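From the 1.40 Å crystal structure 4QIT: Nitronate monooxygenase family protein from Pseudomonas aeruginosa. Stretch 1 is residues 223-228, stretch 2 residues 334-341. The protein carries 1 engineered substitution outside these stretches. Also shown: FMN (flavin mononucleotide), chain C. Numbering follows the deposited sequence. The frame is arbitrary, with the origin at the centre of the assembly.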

# COMPACT_ATOMS: atom_id res chain seq x y z
N GLY A 223 -9.06 4.93 -1.58
CA GLY A 223 -7.82 4.46 -2.19
C GLY A 223 -7.95 3.09 -2.81
O GLY A 223 -8.00 2.06 -2.13
N GLY A 224 -8.01 3.07 -4.14
CA GLY A 224 -8.01 1.83 -4.89
C GLY A 224 -9.36 1.20 -5.14
O GLY A 224 -9.44 0.13 -5.75
N ILE A 225 -10.42 1.85 -4.69
CA ILE A 225 -11.77 1.30 -4.83
C ILE A 225 -12.38 1.74 -6.17
O ILE A 225 -12.50 2.94 -6.43
N MET A 226 -12.75 0.77 -7.00
CA MET A 226 -13.13 1.04 -8.40
C MET A 226 -14.46 0.40 -8.80
O MET A 226 -14.97 0.64 -9.90
N ASP A 227 -15.01 -0.43 -7.92
CA ASP A 227 -16.22 -1.16 -8.26
C ASP A 227 -16.96 -1.59 -6.99
O ASP A 227 -16.48 -1.36 -5.88
N GLY A 228 -18.15 -2.18 -7.14
CA GLY A 228 -18.92 -2.55 -5.97
C GLY A 228 -18.27 -3.61 -5.10
O GLY A 228 -18.49 -3.62 -3.89
N GLN A 334 -4.10 3.21 -7.54
CA GLN A 334 -3.54 1.92 -7.94
C GLN A 334 -4.58 0.99 -8.56
O GLN A 334 -4.22 -0.07 -9.07
N GLY A 335 -5.85 1.38 -8.55
CA GLY A 335 -6.87 0.65 -9.28
C GLY A 335 -7.13 1.21 -10.67
O GLY A 335 -8.15 0.86 -11.29
N ALA A 336 -6.22 2.04 -11.17
CA ALA A 336 -6.39 2.72 -12.45
C ALA A 336 -6.78 1.82 -13.62
O ALA A 336 -7.62 2.22 -14.44
N ALA A 337 -6.22 0.62 -13.68
CA ALA A 337 -6.51 -0.27 -14.81
C ALA A 337 -7.96 -0.73 -14.84
O ALA A 337 -8.43 -1.27 -15.85
N LEU A 338 -8.69 -0.49 -13.75
CA LEU A 338 -10.09 -0.87 -13.67
C LEU A 338 -11.04 0.30 -13.97
O LEU A 338 -12.26 0.19 -13.78
N ALA A 339 -10.48 1.42 -14.43
CA ALA A 339 -11.27 2.59 -14.77
C ALA A 339 -12.27 2.30 -15.88
O ALA A 339 -11.99 1.52 -16.81
N ARG A 340 -13.44 2.91 -15.76
CA ARG A 340 -14.51 2.82 -16.75
C ARG A 340 -14.88 4.23 -17.17
O ARG A 340 -14.67 5.19 -16.42
N GLU A 341 -15.44 4.35 -18.37
CA GLU A 341 -15.86 5.64 -18.93
C GLU A 341 -17.38 5.66 -19.06
O GLU A 341 -17.93 5.10 -20.01

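A single flexible side chain can fill the space that a glycine leaves open, and the contact between these two stretches, more than a hundred residues apart in sequence, is a clear example. Met-226 points toward the second stretch and has by far the largest area covered there. Its chi angles are all near -60° (m, m, m), so the chain curls instead of extending, and the curl carries CE onto the turn formed by residues 335 to 339, which includes the 3-10 segment 336-338. Met-226 CE lies 3.3 Å from Gly-335 O, 3.5 Å from Ala-339 N and 4.0 Å from Ala-339 CB. Nearer the backbone, Met-226 CB meets Leu-338 CB at 3.9 Å; Leu-338, also directed toward its partner, adopts the m, t rotamer.

The absence of a side chain at Gly-335 makes room for this arrangement. A CB on Gly-335 would point toward the first stretch and fall 2.6 Å from Met-226 CG, a clash, and 3.1 Å from Gly-224 O. The turn itself is held by its own backbone, with Leu-338 N donating to Gly-335 O at 2.9 Å.

Polar contacts lie beside this apolar patch. The CA-to-CB bond of Arg-340 points sideways, but its m, t, m chain brings the guanidinium back, where Arg-340 NH2 donates to Met-226 O at 3.2 Å, the acceptor lying near the guanidinium plane. A water joins the same group: the water oxygen accepts from Arg-340 NE (3.0 Å) and lies 2.7 Å from Met-226 O and 2.9 Å from Leu-338 O, close enough to hydrogen-bond to either. Asp-227 offers Arg-340 a carbon, Asp-227 CB being 3.5 Å from Arg-340 NH2, while its p rotamer serves an N-cap for the helix that follows.

Ile-225 (m, t) points away. Gly-224, whose backbone angles themselves call for glycine, donates a hydrogen bond from its N to FMN O2P at 2.8 Å, tying the loop to the flavin phosphate.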

# COMPACT_ATOMS: atom_id res chain seq x y z
CB ILE A 225 -12.63 1.74 -3.64
CG1 ILE A 225 -12.02 1.15 -2.35
CG2 ILE A 225 -14.08 1.29 -3.82
CD1 ILE A 225 -12.57 1.76 -1.07
CB MET A 226 -12.04 0.51 -9.34
CG MET A 226 -10.65 1.13 -9.10
SD MET A 226 -10.63 2.90 -9.46
CE MET A 226 -10.81 2.83 -11.24
CB ASP A 227 -15.92 -2.34 -9.20
CG ASP A 227 -14.93 -3.34 -8.62
OD1 ASP A 227 -14.70 -3.35 -7.39
OD2 ASP A 227 -14.37 -4.14 -9.40
CB GLN A 334 -2.81 1.26 -6.76
CG GLN A 334 -1.52 2.00 -6.37
CD GLN A 334 -0.78 1.31 -5.24
OE1 GLN A 334 -1.40 0.67 -4.39
NE2 GLN A 334 0.55 1.42 -5.24
CB ALA A 336 -5.14 3.52 -12.81
CB ALA A 337 -5.57 -1.48 -14.81
CB LEU A 338 -10.41 -1.45 -12.30
CG LEU A 338 -9.48 -2.58 -11.86
CD1 LEU A 338 -9.78 -2.99 -10.42
CD2 LEU A 338 -9.59 -3.76 -12.80
CB ALA A 339 -10.36 3.76 -15.15
CB ARG A 340 -15.73 2.13 -16.16
CG ARG A 340 -15.54 0.65 -15.89
CD ARG A 340 -16.74 0.03 -15.21
NE ARG A 340 -16.69 0.13 -13.75
CZ ARG A 340 -17.53 -0.51 -12.94
NH1 ARG A 340 -18.48 -1.29 -13.43
NH2 ARG A 340 -17.41 -0.37 -11.63
CB GLU A 341 -15.23 5.86 -20.31
CG GLU A 341 -15.62 7.19 -20.97
CD GLU A 341 -14.88 7.44 -22.27
OE1 GLU A 341 -14.47 6.46 -22.92
OE2 GLU A 341 -14.70 8.62 -22.64
N1 FMN C . -8.10 14.98 -2.35
C2 FMN C . -8.31 16.24 -1.79
O2 FMN C . -8.48 16.33 -0.58
N3 FMN C . -8.35 17.37 -2.57
C4 FMN C . -8.16 17.25 -3.93
O4 FMN C . -8.17 18.24 -4.66
C4A FMN C . -7.94 16.01 -4.49
N5 FMN C . -7.75 15.92 -5.84
C5A FMN C . -7.55 14.71 -6.44
C6 FMN C . -7.37 14.67 -7.82
C7 FMN C . -7.18 13.47 -8.47
C7M FMN C . -7.02 13.52 -9.97
C8 FMN C . -7.14 12.29 -7.74
C8M FMN C . -6.91 10.97 -8.44
C9 FMN C . -7.31 12.32 -6.35
C9A FMN C . -7.52 13.54 -5.69
N10 FMN C . -7.71 13.61 -4.31
C10 FMN C . -7.91 14.86 -3.71
C1' FMN C . -7.65 12.36 -3.46
C2' FMN C . -9.02 11.75 -3.22
O2' FMN C . -9.71 12.51 -2.26
C3' FMN C . -8.89 10.33 -2.68
O3' FMN C . -7.94 10.24 -1.64
C4' FMN C . -8.42 9.45 -3.82
O4' FMN C . -9.00 9.89 -5.03
C5' FMN C . -8.87 8.02 -3.54
O5' FMN C . -8.08 7.24 -4.39
P FMN C . -8.67 6.60 -5.72
O1P FMN C . -10.16 6.50 -5.61
O2P FMN C . -7.98 5.28 -5.89
O3P FMN C . -8.30 7.56 -6.80
O HOH W 1 -14.40 1.50 -12.41